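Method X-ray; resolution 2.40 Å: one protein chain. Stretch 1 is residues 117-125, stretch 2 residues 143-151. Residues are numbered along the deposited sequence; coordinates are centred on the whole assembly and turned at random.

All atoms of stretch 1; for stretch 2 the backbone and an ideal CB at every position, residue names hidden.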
# COMPACT_ATOMS: atom_id res chain seq x y z
N LEU A 117 16.34 1.82 3.28
CA LEU A 117 16.06 0.98 2.12
C LEU A 117 14.79 1.60 1.53
O LEU A 117 13.72 1.53 2.12
CB LEU A 117 15.80 -0.47 2.54
CG LEU A 117 15.36 -1.41 1.40
CD1 LEU A 117 16.41 -1.44 0.29
CD2 LEU A 117 15.14 -2.81 1.96
N ILE A 118 14.93 2.23 0.37
CA ILE A 118 13.83 2.92 -0.27
C ILE A 118 13.40 2.33 -1.60
O ILE A 118 14.23 2.02 -2.46
CB ILE A 118 14.20 4.41 -0.47
CG1 ILE A 118 14.29 5.10 0.90
CG2 ILE A 118 13.19 5.10 -1.36
CD1 ILE A 118 15.04 6.41 0.88
N LEU A 119 12.09 2.18 -1.77
CA LEU A 119 11.55 1.65 -3.02
C LEU A 119 10.90 2.78 -3.79
O LEU A 119 10.03 3.46 -3.27
CB LEU A 119 10.51 0.56 -2.76
CG LEU A 119 9.76 0.05 -4.00
CD1 LEU A 119 10.76 -0.59 -4.94
CD2 LEU A 119 8.69 -0.95 -3.60
N VAL A 120 11.33 2.99 -5.03
CA VAL A 120 10.74 4.03 -5.85
C VAL A 120 9.91 3.34 -6.92
O VAL A 120 10.44 2.63 -7.78
CB VAL A 120 11.82 4.92 -6.52
CG1 VAL A 120 11.16 6.00 -7.35
CG2 VAL A 120 12.71 5.55 -5.47
N ALA A 121 8.59 3.52 -6.87
CA ALA A 121 7.71 2.91 -7.85
C ALA A 121 7.29 3.95 -8.88
O ALA A 121 6.77 5.01 -8.55
CB ALA A 121 6.49 2.32 -7.16
N VAL A 122 7.53 3.63 -10.15
CA VAL A 122 7.22 4.52 -11.26
C VAL A 122 6.10 3.97 -12.14
O VAL A 122 6.13 2.79 -12.52
CB VAL A 122 8.47 4.74 -12.16
CG1 VAL A 122 8.13 5.67 -13.31
CG2 VAL A 122 9.63 5.29 -11.32
N GLY A 123 5.13 4.82 -12.47
CA GLY A 123 4.02 4.40 -13.31
C GLY A 123 3.03 3.49 -12.61
O GLY A 123 2.29 2.75 -13.25
N LEU A 124 3.03 3.55 -11.28
CA LEU A 124 2.12 2.73 -10.48
C LEU A 124 0.83 3.52 -10.27
O LEU A 124 0.79 4.43 -9.44
CB LEU A 124 2.77 2.42 -9.13
CG LEU A 124 2.13 1.32 -8.30
CD1 LEU A 124 2.23 0.01 -9.06
CD2 LEU A 124 2.84 1.20 -6.96
N GLU A 125 -0.21 3.15 -11.01
CA GLU A 125 -1.49 3.83 -10.94
C GLU A 125 -2.65 3.01 -10.39
O GLU A 125 -3.66 3.57 -9.96
CB GLU A 125 -1.87 4.34 -12.34
CG GLU A 125 -0.87 5.32 -12.92
CD GLU A 125 -0.49 4.98 -14.35
OE1 GLU A 125 0.36 5.70 -14.93
OE2 GLU A 125 -1.03 4.00 -14.90
N UNK A 143 12.18 1.37 4.32
CA UNK A 143 11.94 2.51 5.19
C UNK A 143 10.87 3.41 4.58
O UNK A 143 10.16 4.12 5.28
CB UNK A 143 13.23 3.29 5.43
N UNK A 144 10.75 3.38 3.26
CA UNK A 144 9.76 4.21 2.60
C UNK A 144 9.53 3.78 1.17
O UNK A 144 10.39 3.15 0.55
CB UNK A 144 10.19 5.68 2.64
N UNK A 145 8.37 4.13 0.66
CA UNK A 145 8.03 3.84 -0.72
C UNK A 145 7.71 5.16 -1.37
O UNK A 145 6.78 5.85 -0.97
CB UNK A 145 6.86 2.86 -0.83
N UNK A 146 8.51 5.54 -2.35
CA UNK A 146 8.26 6.80 -3.02
C UNK A 146 7.58 6.47 -4.32
O UNK A 146 8.15 5.79 -5.18
CB UNK A 146 9.54 7.60 -3.24
N UNK A 147 6.35 6.93 -4.45
CA UNK A 147 5.56 6.70 -5.65
C UNK A 147 5.62 7.92 -6.57
O UNK A 147 5.21 9.03 -6.19
CB UNK A 147 4.11 6.38 -5.28
N UNK A 148 6.13 7.72 -7.77
CA UNK A 148 6.22 8.79 -8.75
C UNK A 148 4.93 8.79 -9.56
O UNK A 148 4.88 8.18 -10.62
CB UNK A 148 7.44 8.62 -9.65
N UNK A 149 3.89 9.44 -9.04
CA UNK A 149 2.64 9.50 -9.78
C UNK A 149 1.31 9.36 -9.05
O UNK A 149 0.52 8.47 -9.38
CB UNK A 149 2.69 8.40 -10.84
N UNK A 150 1.05 10.22 -8.07
CA UNK A 150 -0.22 10.14 -7.37
C UNK A 150 -0.49 8.89 -6.56
O UNK A 150 -0.21 7.76 -6.98
CB UNK A 150 -1.35 10.29 -8.39
N UNK A 151 -1.09 9.09 -5.38
CA UNK A 151 -1.40 8.00 -4.47
C UNK A 151 -2.71 8.28 -3.71
O UNK A 151 -3.07 9.43 -3.49
CB UNK A 151 -0.25 7.79 -3.49

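Position 143 precedes the second of two parallel strands. Its amide N donates to Leu117 O at 2.7 Å, a bond any residue but proline could make, and its CB points sideways, 3.8 Å from Leu117 O. Stretch 1 offers no charge here, so polar and apolar side chains alike would do. The deposited residue is Glu143, extended at chi1 and chi2 (both t), with its carboxylate oxygens hydrogen-bonded elsewhere in the structure.

At 144 the carbonyl O accepts from Leu119 N at 3.0 Å, and the ideal CB lies 4.5 Å from Ile118 CG1, on the sheet face that carries Ile118, Val120 and Val122. Something apolar suits, small or branched. It is Ala144, whose CB meets Ile118 CG1 at 4.5 Å.

Position 145 turns to the other face, with Leu119 and Ala121. Extended angles (-122/117) welcome a beta-branched residue such as valine or isoleucine, though leucine would also be plausible. Val145 (chi1 t) brings CG2 to 4.4 Å from Leu119 CB, while its CA makes a CA-H...O contact with Leu119 O at 3.3 Å.

The pattern is richest at 146. Its N donates to Leu119 O (2.7 Å) and its O accepts from Ala121 N (2.9 Å), so the backbone is fixed by both its polar groups. The ideal CB faces two methyls of stretch 1, 4.4 Å from Val120 CG2 and 4.8 Å from Ile118 CG2, which asks for an apolar side chain, perhaps valine, isoleucine or leucine. Leu146 takes the place with chi1 m and chi2 t: CG reaches Ile118 CG2 at 3.9 Å and CB lies 4.3 Å from Val120 CG2. It has the largest area covered by stretch 1.

At 147 the CB returns to the face of Leu119 and Ala121. Ala121, with a single methyl, offers little to grip, so a range of apolar residues would serve; Val147 is deposited, its CG1 4.2 Å from Leu124 O.

Position 148 closes the ladder, its N donating to Ala121 O at 2.9 Å. The ideal CB at 148 is 3.8 Å from Ala121 O and 4.3 Å from Val122 CG2, favouring a compact apolar group. Ala148 supplies one methyl, its CB 4.3 Å from Val122 CG2.

At 149, phi/psi of 139/57 would jam a CB against the preceding carbonyl: glycine, and Gly149 it is. Positive phi (65°) likewise favours glycine at 150; Gly150 O shares a water with Leu124 O, weakly on its own side. Position 151 makes no contact with stretch 1, which sets no demand on it; it is Val151.

Stretch 2, residues 143-151: EAVLVAGGV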
# COMPACT_ATOMS: atom_id res chain seq x y z
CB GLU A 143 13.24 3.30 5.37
CG GLU A 143 13.18 4.35 6.47
CD GLU A 143 14.49 5.08 6.63
OE1 GLU A 143 15.47 4.46 7.04
OE2 GLU A 143 14.53 6.29 6.33
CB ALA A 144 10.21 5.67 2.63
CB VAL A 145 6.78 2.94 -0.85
CG1 VAL A 145 6.41 2.79 -2.32
CG2 VAL A 145 7.06 1.58 -0.24
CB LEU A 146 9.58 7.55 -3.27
CG LEU A 146 10.43 7.74 -2.02
CD1 LEU A 146 11.65 8.58 -2.37
CD2 LEU A 146 9.61 8.40 -0.92
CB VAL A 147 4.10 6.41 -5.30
CG1 VAL A 147 3.29 6.19 -6.57
CG2 VAL A 147 4.02 5.19 -4.38
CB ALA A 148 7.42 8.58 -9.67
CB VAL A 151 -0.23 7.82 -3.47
CG1 VAL A 151 -0.49 8.66 -2.22
CG2 VAL A 151 -0.02 6.37 -3.15
O HOH W 1 -1.25 4.54 -7.33
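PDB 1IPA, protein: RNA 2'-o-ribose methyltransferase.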